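Local coordinates for protein haloalkane dehalogenase (Mycobacterium rhodesiae, PDB 4MJ3) that probably catalyses hydrolytic cleavage of carbon-halogen bonds in haloalkanes, releasing an alcohol and a halide ion, as an alpha/beta hydrolase-fold enzyme with a helical cap, at residues Pro15-Ala20 against Trp58-Arg63; Gln99-Trp104 against Gly126-Arg131; Pro172-Gly177 against Gly208-Pro213. All coordinates share one frame; numbering follows the deposited sequence.

Interaction 1 (Pro15-Ala20 against Trp58-Arg63); sequences PDFPFA and WSYLYR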
loop_
_atom_site.group_PDB
_atom_site.type_symbol
_atom_site.label_atom_id
_atom_site.label_comp_id
_atom_site.label_asym_id
_atom_site.label_seq_id
_atom_site.Cartn_x
_atom_site.Cartn_y
_atom_site.Cartn_z
ATOM N N PRO A 15 -10.111 16.204 7.092
ATOM C CA PRO A 15 -9.074 17.108 7.597
ATOM C C PRO A 15 -7.703 16.784 7.058
ATOM O O PRO A 15 -7.405 15.614 6.781
ATOM C CB PRO A 15 -9.089 16.877 9.115
ATOM C CG PRO A 15 -10.349 16.147 9.416
ATOM C CD PRO A 15 -10.743 15.426 8.172
ATOM N N ASP A 16 -6.901 17.822 6.867
ATOM C CA ASP A 16 -5.497 17.677 6.510
ATOM C C ASP A 16 -5.296 16.922 5.198
ATOM O O ASP A 16 -4.321 16.193 5.037
ATOM C CB ASP A 16 -4.743 16.979 7.637
ATOM C CG ASP A 16 -4.926 17.673 8.958
ATOM O OD1 ASP A 16 -4.529 18.849 9.047
ATOM O OD2 ASP A 16 -5.473 17.059 9.880
ATOM N N PHE A 17 -6.216 17.118 4.257
ATOM C CA PHE A 17 -6.190 16.380 3.002
ATOM C C PHE A 17 -6.694 17.267 1.867
ATOM O O PHE A 17 -7.720 16.977 1.264
ATOM C CB PHE A 17 -7.057 15.137 3.156
ATOM C CG PHE A 17 -6.785 14.063 2.149
ATOM C CD1 PHE A 17 -5.573 13.385 2.146
ATOM C CD2 PHE A 17 -7.743 13.716 1.219
ATOM C CE1 PHE A 17 -5.330 12.370 1.230
ATOM C CE2 PHE A 17 -7.509 12.707 0.302
ATOM C CZ PHE A 17 -6.303 12.044 0.301
ATOM N N PRO A 18 -5.954 18.343 1.549
ATOM C CA PRO A 18 -6.345 19.294 0.509
ATOM C C PRO A 18 -5.785 18.904 -0.848
ATOM O O PRO A 18 -5.121 19.714 -1.506
ATOM C CB PRO A 18 -5.666 20.577 0.971
ATOM C CG PRO A 18 -4.378 20.089 1.543
ATOM C CD PRO A 18 -4.702 18.774 2.212
ATOM N N PHE A 19 -6.002 17.664 -1.246
ATOM C CA PHE A 19 -5.434 17.154 -2.487
ATOM C C PHE A 19 -6.581 16.782 -3.426
ATOM O O PHE A 19 -7.479 16.034 -3.055
ATOM C CB PHE A 19 -4.558 15.935 -2.202
ATOM C CG PHE A 19 -3.535 16.164 -1.120
ATOM C CD1 PHE A 19 -2.610 17.192 -1.232
ATOM C CD2 PHE A 19 -3.531 15.397 0.032
ATOM C CE1 PHE A 19 -1.670 17.419 -0.232
ATOM C CE2 PHE A 19 -2.582 15.604 1.021
ATOM C CZ PHE A 19 -1.662 16.633 0.891
ATOM N N ALA A 20 -6.561 17.354 -4.625
ATOM C CA ALA A 20 -7.651 17.176 -5.575
ATOM C C ALA A 20 -7.715 15.729 -6.039
ATOM O O ALA A 20 -6.676 15.150 -6.350
ATOM C CB ALA A 20 -7.459 18.099 -6.764
ATOM N N TRP A 58 -6.522 3.858 2.761
ATOM C CA TRP A 58 -6.482 4.434 1.424
ATOM C C TRP A 58 -5.457 5.551 1.425
ATOM O O TRP A 58 -4.698 5.675 2.400
ATOM C CB TRP A 58 -7.866 4.887 0.946
ATOM C CG TRP A 58 -8.609 5.938 1.728
ATOM C CD1 TRP A 58 -9.198 5.795 2.954
ATOM C CD2 TRP A 58 -8.945 7.271 1.281
ATOM N NE1 TRP A 58 -9.847 6.978 3.305
ATOM C CE2 TRP A 58 -9.694 7.882 2.298
ATOM C CE3 TRP A 58 -8.690 7.998 0.104
ATOM C CZ2 TRP A 58 -10.199 9.179 2.176
ATOM C CZ3 TRP A 58 -9.163 9.296 -0.003
ATOM C CH2 TRP A 58 -9.928 9.858 1.007
ATOM N N SER A 59 -5.402 6.343 0.350
ATOM C CA SER A 59 -4.348 7.365 0.201
ATOM C C SER A 59 -4.346 8.443 1.289
ATOM O O SER A 59 -3.330 9.095 1.522
ATOM C CB SER A 59 -4.420 7.995 -1.182
ATOM O OG SER A 59 -4.068 7.017 -2.162
ATOM N N TYR A 60 -5.458 8.562 2.013
ATOM C CA TYR A 60 -5.548 9.381 3.215
ATOM C C TYR A 60 -4.423 9.092 4.207
ATOM O O TYR A 60 -3.945 10.003 4.891
ATOM C CB TYR A 60 -6.902 9.213 3.894
ATOM C CG TYR A 60 -7.206 10.248 4.927
ATOM C CD1 TYR A 60 -7.590 11.518 4.537
ATOM C CD2 TYR A 60 -7.108 9.978 6.295
ATOM C CE1 TYR A 60 -7.897 12.493 5.467
ATOM C CE2 TYR A 60 -7.414 10.947 7.233
ATOM C CZ TYR A 60 -7.789 12.210 6.816
ATOM O OH TYR A 60 -8.096 13.203 7.716
ATOM N N LEU A 61 -4.007 7.828 4.274
ATOM C CA LEU A 61 -2.889 7.393 5.124
ATOM C C LEU A 61 -1.576 8.137 4.875
ATOM O O LEU A 61 -0.755 8.257 5.780
ATOM C CB LEU A 61 -2.681 5.881 4.926
ATOM C CG LEU A 61 -1.572 5.178 5.708
ATOM C CD1 LEU A 61 -1.776 5.358 7.207
ATOM C CD2 LEU A 61 -1.571 3.704 5.323
ATOM N N TYR A 62 -1.386 8.637 3.644
ATOM C CA TYR A 62 -0.157 9.305 3.240
ATOM C C TYR A 62 -0.223 10.832 3.406
ATOM O O TYR A 62 0.719 11.537 3.016
ATOM C CB TYR A 62 0.211 8.919 1.810
ATOM C CG TYR A 62 0.805 7.550 1.769
ATOM C CD1 TYR A 62 2.058 7.313 2.289
ATOM C CD2 TYR A 62 0.082 6.467 1.266
ATOM C CE1 TYR A 62 2.608 6.049 2.287
ATOM C CE2 TYR A 62 0.633 5.202 1.239
ATOM C CZ TYR A 62 1.890 4.990 1.781
ATOM O OH TYR A 62 2.482 3.728 1.784
ATOM N N ARG A 63 -1.287 11.338 4.029
ATOM C CA ARG A 63 -1.483 12.790 4.088
ATOM C C ARG A 63 -0.391 13.566 4.820
ATOM O O ARG A 63 -0.149 14.729 4.490
ATOM C CB ARG A 63 -2.852 13.147 4.680
ATOM C CG ARG A 63 -2.973 12.949 6.187
ATOM C CD ARG A 63 -4.437 12.853 6.597
ATOM N NE ARG A 63 -4.590 12.611 8.028
ATOM C CZ ARG A 63 -4.408 11.446 8.629
ATOM N NH1 ARG A 63 -4.031 10.366 7.933
ATOM N NH2 ARG A 63 -4.577 11.351 9.939
HETATM O O HOH W 1 -5.702 14.408 10.104
HETATM O O HOH W 2 -1.641 16.948 4.758
#
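Phe17 and Arg63 bring the two backbones closest, CA to CA 6.0 Å, where the irregular chain of 15-20 passes the short 3-10 turn that begins at Ser59. Phe17 is the largest single contributor. Its CG lies anti to its own backbone N (chi1 -161°), which carries the ring in toward Trp58 and Tyr60, and the three form an aromatic cluster. Tyr60 CD1 sits over one face of the Phe17 ring, displaced toward the rim and 3.6 Å from Phe17 CG; the two planes are inclined at 56°. Farther out, Phe17 CE2 touches the six-membered ring of Trp58 at CZ3, 3.8 Å away, obliquely. Arg63 CB closes in at the edge of the Phe17 ring.

The polar end belongs to Tyr60, whose OH donates to Pro15 O at 2.7 Å. Arg63 lays its extended chain over the Tyr60 ring, CD above one face, and its guanidinium curls back so that NH1 donates to Tyr60 O, 3.1 Å away. That same oxygen accepts Arg63 N from the opposite face of its carbonyl plane, so two donors of one residue grip it. The charge of Arg63 is paired outside the contact, NH1 with Glu284. Asp16 O touches Arg63 CB directly at 3.4 Å, but the carboxylate of Asp16 is held at one remove: a water links its OD2 to Arg63 NE, and a second water donates to both Asp16 O and Arg63 O.

Here the loops before strand 22-27 and after strand 48-52 meet beside the mixed sheet of the alpha/beta hydrolase fold. Leu39 of strand 33-41 touches Phe17 and Phe19, cap helix 190-197 comes down on Pro15, Tyr60 and Arg63, and helix 282-300 supplies Glu284.

Interaction 2 (Gln99-Trp104 against Gly126-Arg131); sequences QAHVDW and GLIGLR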
loop_
_atom_site.group_PDB
_atom_site.type_symbol
_atom_site.label_atom_id
_atom_site.label_comp_id
_atom_site.label_asym_id
_atom_site.label_seq_id
_atom_site.Cartn_x
_atom_site.Cartn_y
_atom_site.Cartn_z
ATOM N N GLN A 99 -3.716 -11.590 -8.060
ATOM C CA GLN A 99 -3.476 -11.313 -9.485
ATOM C C GLN A 99 -4.255 -10.095 -9.973
ATOM O O GLN A 99 -3.695 -9.241 -10.663
ATOM C CB GLN A 99 -3.861 -12.509 -10.358
ATOM C CG GLN A 99 -3.523 -12.343 -11.833
ATOM C CD GLN A 99 -2.035 -12.278 -12.074
ATOM O OE1 GLN A 99 -1.313 -13.240 -11.796
ATOM N NE2 GLN A 99 -1.553 -11.129 -12.539
ATOM N N ALA A 100 -5.529 -9.995 -9.583
ATOM C CA ALA A 100 -6.361 -8.906 -10.042
ATOM C C ALA A 100 -5.829 -7.567 -9.533
ATOM O O ALA A 100 -5.811 -6.574 -10.293
ATOM C CB ALA A 100 -7.810 -9.111 -9.611
ATOM N N HIS A 101 -5.419 -7.523 -8.263
ATOM C CA HIS A 101 -4.895 -6.281 -7.682
ATOM C C HIS A 101 -3.604 -5.846 -8.367
ATOM O O HIS A 101 -3.396 -4.652 -8.626
ATOM C CB HIS A 101 -4.659 -6.427 -6.176
ATOM C CG HIS A 101 -5.890 -6.218 -5.352
ATOM N ND1 HIS A 101 -6.537 -5.006 -5.278
ATOM C CD2 HIS A 101 -6.583 -7.062 -4.559
ATOM C CE1 HIS A 101 -7.559 -5.105 -4.450
ATOM N NE2 HIS A 101 -7.612 -6.345 -4.005
ATOM N N VAL A 102 -2.750 -6.814 -8.643
ATOM C CA VAL A 102 -1.508 -6.576 -9.366
ATOM C C VAL A 102 -1.819 -5.999 -10.743
ATOM O O VAL A 102 -1.211 -4.994 -11.145
ATOM C CB VAL A 102 -0.675 -7.869 -9.443
ATOM C CG1 VAL A 102 0.421 -7.785 -10.501
ATOM C CG2 VAL A 102 -0.084 -8.172 -8.072
ATOM N N ASP A 103 -2.757 -6.617 -11.461
ATOM C CA ASP A 103 -3.092 -6.162 -12.815
ATOM C C ASP A 103 -3.752 -4.774 -12.793
ATOM O O ASP A 103 -3.461 -3.899 -13.644
ATOM C CB ASP A 103 -3.983 -7.175 -13.543
ATOM C CG ASP A 103 -3.239 -8.469 -13.908
ATOM O OD1 ASP A 103 -1.990 -8.460 -13.937
ATOM O OD2 ASP A 103 -3.909 -9.499 -14.107
ATOM N N TRP A 104 -4.636 -4.561 -11.837
ATOM C CA TRP A 104 -5.302 -3.254 -11.709
ATOM C C TRP A 104 -4.310 -2.148 -11.370
ATOM O O TRP A 104 -4.307 -1.080 -11.990
ATOM C CB TRP A 104 -6.392 -3.303 -10.638
ATOM C CG TRP A 104 -7.612 -4.070 -11.008
ATOM C CD1 TRP A 104 -8.198 -4.146 -12.232
ATOM C CD2 TRP A 104 -8.428 -4.841 -10.115
ATOM N NE1 TRP A 104 -9.347 -4.913 -12.154
ATOM C CE2 TRP A 104 -9.515 -5.345 -10.869
ATOM C CE3 TRP A 104 -8.372 -5.115 -8.747
ATOM C CZ2 TRP A 104 -10.518 -6.136 -10.299
ATOM C CZ3 TRP A 104 -9.369 -5.890 -8.176
ATOM C CH2 TRP A 104 -10.418 -6.415 -8.959
ATOM N N GLY A 126 2.803 -2.995 -0.362
ATOM C CA GLY A 126 4.029 -3.713 -0.685
ATOM C C GLY A 126 3.818 -5.127 -1.210
ATOM O O GLY A 126 4.583 -5.582 -2.066
ATOM N N LEU A 127 2.840 -5.862 -0.710
ATOM C CA LEU A 127 2.564 -7.188 -1.296
ATOM C C LEU A 127 2.300 -7.036 -2.795
ATOM O O LEU A 127 2.737 -7.847 -3.600
ATOM C CB LEU A 127 1.405 -7.900 -0.627
ATOM C CG LEU A 127 1.751 -8.702 0.622
ATOM C CD1 LEU A 127 1.989 -7.787 1.818
ATOM C CD2 LEU A 127 0.655 -9.696 0.936
ATOM N N ILE A 128 1.606 -5.956 -3.161
ATOM C CA ILE A 128 1.342 -5.653 -4.571
ATOM C C ILE A 128 2.536 -4.960 -5.213
ATOM O O ILE A 128 3.037 -5.409 -6.246
ATOM C CB ILE A 128 0.065 -4.800 -4.714
ATOM C CG1 ILE A 128 -1.149 -5.625 -4.294
ATOM C CG2 ILE A 128 -0.094 -4.311 -6.141
ATOM C CD1 ILE A 128 -2.325 -4.803 -3.855
ATOM N N GLY A 129 3.024 -3.908 -4.572
ATOM C CA GLY A 129 4.121 -3.115 -5.115
ATOM C C GLY A 129 5.421 -3.877 -5.318
ATOM O O GLY A 129 6.062 -3.741 -6.371
ATOM N N LEU A 130 5.820 -4.697 -4.342
ATOM C CA LEU A 130 7.057 -5.466 -4.474
ATOM C C LEU A 130 6.935 -6.537 -5.567
ATOM O O LEU A 130 7.909 -6.839 -6.273
ATOM C CB LEU A 130 7.465 -6.099 -3.144
ATOM C CG LEU A 130 7.840 -5.132 -2.022
ATOM C CD1 LEU A 130 7.974 -5.892 -0.711
ATOM C CD2 LEU A 130 9.120 -4.390 -2.346
ATOM N N ARG A 131 5.745 -7.102 -5.744
ATOM C CA ARG A 131 5.512 -7.992 -6.863
ATOM C C ARG A 131 5.672 -7.246 -8.192
ATOM O O ARG A 131 6.266 -7.783 -9.133
ATOM C CB ARG A 131 4.145 -8.646 -6.761
ATOM C CG ARG A 131 3.837 -9.522 -7.953
ATOM C CD ARG A 131 2.940 -10.689 -7.594
ATOM N NE ARG A 131 2.219 -11.138 -8.775
ATOM C CZ ARG A 131 1.168 -11.944 -8.770
ATOM N NH1 ARG A 131 0.702 -12.453 -7.639
ATOM N NH2 ARG A 131 0.576 -12.234 -9.924
HETATM O O HOH W 3 1.279 -11.104 -12.474
#
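Ile128 packs against His101 and Val102 where two helices of the alpha/beta hydrolase fold cross, 98-112 and 124-135; the latter is the helix of a beta-alpha-beta unit between parallel strands 117-121 and 140-145. The axes of the two short segments approach to 9.6 Å with their N-to-C directions 62° apart. The close-packed part is apolar and buried. Ile128 CD1 rests on His101 CB at 3.7 Å, while on the other branch Ile128 CG2 reaches toward the Val102 backbone and lies 4.3 Å from Val102 CG2. The His101 ring itself leads off from the helix pair and stacks on Phe212.

Val102 marks the changeover: its CG2 stands over one face of the Arg131 guanidinium, displaced toward the rim and 3.8 Å from Arg131 NE. Beyond it the contact opens out to exposed Gln99, and Arg131 and Gln99 reach across to meet each other. CG anti to the backbone N (chi1 177°) sends the Arg131 side chain out across Val102. Its main pairing is with its own helix, a salt bridge from NE to Glu135, and NH1 bonds to Asn228.

The polar link across this looser side is slight. Arg131 NH2 gives Gln99 OE1 a weak, strongly bent hydrogen bond (N-H...O 121°), and a water beside it accepts from both Gln99 NE2, at 2.8 Å, and Arg131 NH2, at 2.9 Å.

Interaction 3 (Pro172-Gly177 against Gly208-Pro213); sequences PLFPAG and GARQFP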
loop_
_atom_site.group_PDB
_atom_site.type_symbol
_atom_site.label_atom_id
_atom_site.label_comp_id
_atom_site.label_asym_id
_atom_site.label_seq_id
_atom_site.Cartn_x
_atom_site.Cartn_y
_atom_site.Cartn_z
ATOM N N PRO A 172 -18.412 -8.794 13.442
ATOM C CA PRO A 172 -19.719 -8.648 12.774
ATOM C C PRO A 172 -19.782 -7.450 11.855
ATOM O O PRO A 172 -20.260 -7.569 10.742
ATOM C CB PRO A 172 -20.697 -8.488 13.939
ATOM C CG PRO A 172 -20.057 -9.248 15.062
ATOM C CD PRO A 172 -18.575 -9.016 14.897
ATOM N N LEU A 173 -19.300 -6.298 12.332
ATOM C CA LEU A 173 -19.247 -5.073 11.545
ATOM C C LEU A 173 -17.779 -4.681 11.371
ATOM O O LEU A 173 -17.035 -4.639 12.345
ATOM C CB LEU A 173 -19.992 -3.952 12.244
ATOM C CG LEU A 173 -21.503 -4.172 12.428
ATOM C CD1 LEU A 173 -22.114 -2.939 13.068
ATOM C CD2 LEU A 173 -22.194 -4.478 11.102
ATOM N N PHE A 174 -17.361 -4.444 10.135
ATOM C CA PHE A 174 -15.957 -4.201 9.833
ATOM C C PHE A 174 -15.668 -2.715 9.963
ATOM O O PHE A 174 -16.176 -1.932 9.149
ATOM C CB PHE A 174 -15.672 -4.679 8.416
ATOM C CG PHE A 174 -14.215 -4.694 8.046
ATOM C CD1 PHE A 174 -13.599 -3.554 7.556
ATOM C CD2 PHE A 174 -13.471 -5.857 8.148
ATOM C CE1 PHE A 174 -12.258 -3.570 7.186
ATOM C CE2 PHE A 174 -12.143 -5.889 7.759
ATOM C CZ PHE A 174 -11.531 -4.749 7.274
ATOM N N PRO A 175 -14.905 -2.292 11.003
ATOM C CA PRO A 175 -14.727 -0.850 11.278
ATOM C C PRO A 175 -13.350 -0.388 10.811
ATOM O O PRO A 175 -12.359 -0.522 11.541
ATOM C CB PRO A 175 -14.840 -0.795 12.807
ATOM C CG PRO A 175 -14.282 -2.124 13.257
ATOM C CD PRO A 175 -14.294 -3.076 12.090
ATOM N N ALA A 176 -13.269 0.057 9.560
ATOM C CA ALA A 176 -11.947 0.292 8.955
ATOM C C ALA A 176 -11.125 1.293 9.777
ATOM O O ALA A 176 -9.940 1.088 10.020
ATOM C CB ALA A 176 -12.091 0.760 7.509
ATOM N N GLY A 177 -11.749 2.373 10.204
ATOM C CA GLY A 177 -11.061 3.397 10.976
ATOM C C GLY A 177 -10.539 2.891 12.311
ATOM O O GLY A 177 -9.389 3.135 12.678
ATOM N N GLY A 208 -13.837 -5.950 -0.792
ATOM C CA GLY A 208 -12.380 -5.915 -0.971
ATOM C C GLY A 208 -11.675 -5.914 0.377
ATOM O O GLY A 208 -10.685 -6.608 0.576
ATOM N N ALA A 209 -12.216 -5.128 1.308
ATOM C CA ALA A 209 -11.676 -5.071 2.675
ATOM C C ALA A 209 -11.815 -6.421 3.426
ATOM O O ALA A 209 -10.916 -6.815 4.156
ATOM C CB ALA A 209 -12.337 -3.930 3.457
ATOM N N ARG A 210 -12.931 -7.122 3.239
ATOM C CA ARG A 210 -13.093 -8.442 3.863
ATOM C C ARG A 210 -12.205 -9.508 3.225
ATOM O O ARG A 210 -11.736 -10.395 3.908
ATOM C CB ARG A 210 -14.547 -8.894 3.768
ATOM C CG ARG A 210 -15.462 -8.140 4.701
ATOM C CD ARG A 210 -15.326 -8.598 6.143
ATOM N NE ARG A 210 -16.443 -8.088 6.940
ATOM C CZ ARG A 210 -16.692 -8.388 8.211
ATOM N NH1 ARG A 210 -15.898 -9.195 8.904
ATOM N NH2 ARG A 210 -17.769 -7.886 8.791
ATOM N N GLN A 211 -12.000 -9.422 1.919
ATOM C CA GLN A 211 -11.280 -10.470 1.207
ATOM C C GLN A 211 -9.759 -10.360 1.386
ATOM O O GLN A 211 -9.075 -11.394 1.352
ATOM C CB GLN A 211 -11.672 -10.520 -0.275
ATOM C CG GLN A 211 -11.131 -11.731 -1.061
ATOM C CD GLN A 211 -11.614 -13.084 -0.546
ATOM O OE1 GLN A 211 -12.435 -13.188 0.368
ATOM N NE2 GLN A 211 -11.068 -14.140 -1.125
ATOM N N PHE A 212 -9.222 -9.157 1.565
ATOM C CA PHE A 212 -7.764 -9.002 1.534
ATOM C C PHE A 212 -6.992 -9.964 2.425
ATOM O O PHE A 212 -6.036 -10.597 1.976
ATOM C CB PHE A 212 -7.293 -7.574 1.862
ATOM C CG PHE A 212 -6.649 -6.859 0.691
ATOM C CD1 PHE A 212 -5.910 -7.556 -0.260
ATOM C CD2 PHE A 212 -6.725 -5.484 0.593
ATOM C CE1 PHE A 212 -5.324 -6.898 -1.316
ATOM C CE2 PHE A 212 -6.172 -4.823 -0.475
ATOM C CZ PHE A 212 -5.433 -5.525 -1.419
ATOM N N PRO A 213 -7.412 -10.108 3.679
ATOM C CA PRO A 213 -6.633 -10.986 4.563
ATOM C C PRO A 213 -6.632 -12.459 4.130
ATOM O O PRO A 213 -5.708 -13.208 4.490
ATOM C CB PRO A 213 -7.329 -10.816 5.917
ATOM C CG PRO A 213 -7.934 -9.456 5.830
ATOM C CD PRO A 213 -8.464 -9.398 4.432
#
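Phe174 and Arg210 run past each other in opposite directions: the phenylalanine reaches from the loop 172-175 toward helix 207-211, and the arginine reaches from that helix back toward the loop. Phe174 has CG anti to its backbone N (chi1 -171°), which turns the ring to the helix. Arg210 bends at chi2 and then stretches out beside the phenylalanine. What lies over the guanidinium face is not the ring but Phe174 CB, 3.5 Å above the Arg210 guanidinium plane and displaced toward its rim. The ring is tilted 52° against that plane. Lower down the arginine, Arg210 CD comes within 3.9 Å of Phe174 CD2. The far end of the ring meets Ala209: its CB lies 3.7 Å from Phe174 CE1, and Ala209 O is 3.8 Å from Phe174 CZ. Glu55 and Pro56 touch the same phenylalanine from another loop.

Polar contact across the two segments is limited to a weak hydrogen bond, bent to 120°, from Arg210 NH2 to Pro172 O at 3.2 Å. More of the grip comes from the chain just before Pro172, where Ser168 O takes NH1 and Val171 O takes NH2.

Ser168 O and Val171 O, with the weak third bond to Pro172 O, thus receive this guanidinium at and just beyond the C-terminal end of helix 159-170. A positive charge there should be stabilised by the partial negative charge of the helix end. The cationic tip of Arg210 links helix 207-211 to the end of helix 159-170 and the loop that follows, while its CD and NE lie alongside Phe174 CB and CD2.

In the fold
Along the chain the three contacts follow in series, each closing before the next opens. Interaction 1 joins loops beside the central mixed sheet, before strand 22-27 and after strand 48-52; interaction 2 joins two main-domain helices on either side of strand 117-121 in sequence, across the chain's centre from interaction 1. Interaction 3 lies in the helical cap, inserted between strands 140-145 and 242-244. Their centres are 19 to 22 Å apart. Only interactions 2 and 3 touch: His101 NE2 and Ile128 CD1 both meet Phe212 CZ, the former at 3.5 Å, so cap meets main domain there. In this family the active site lies between these two domains.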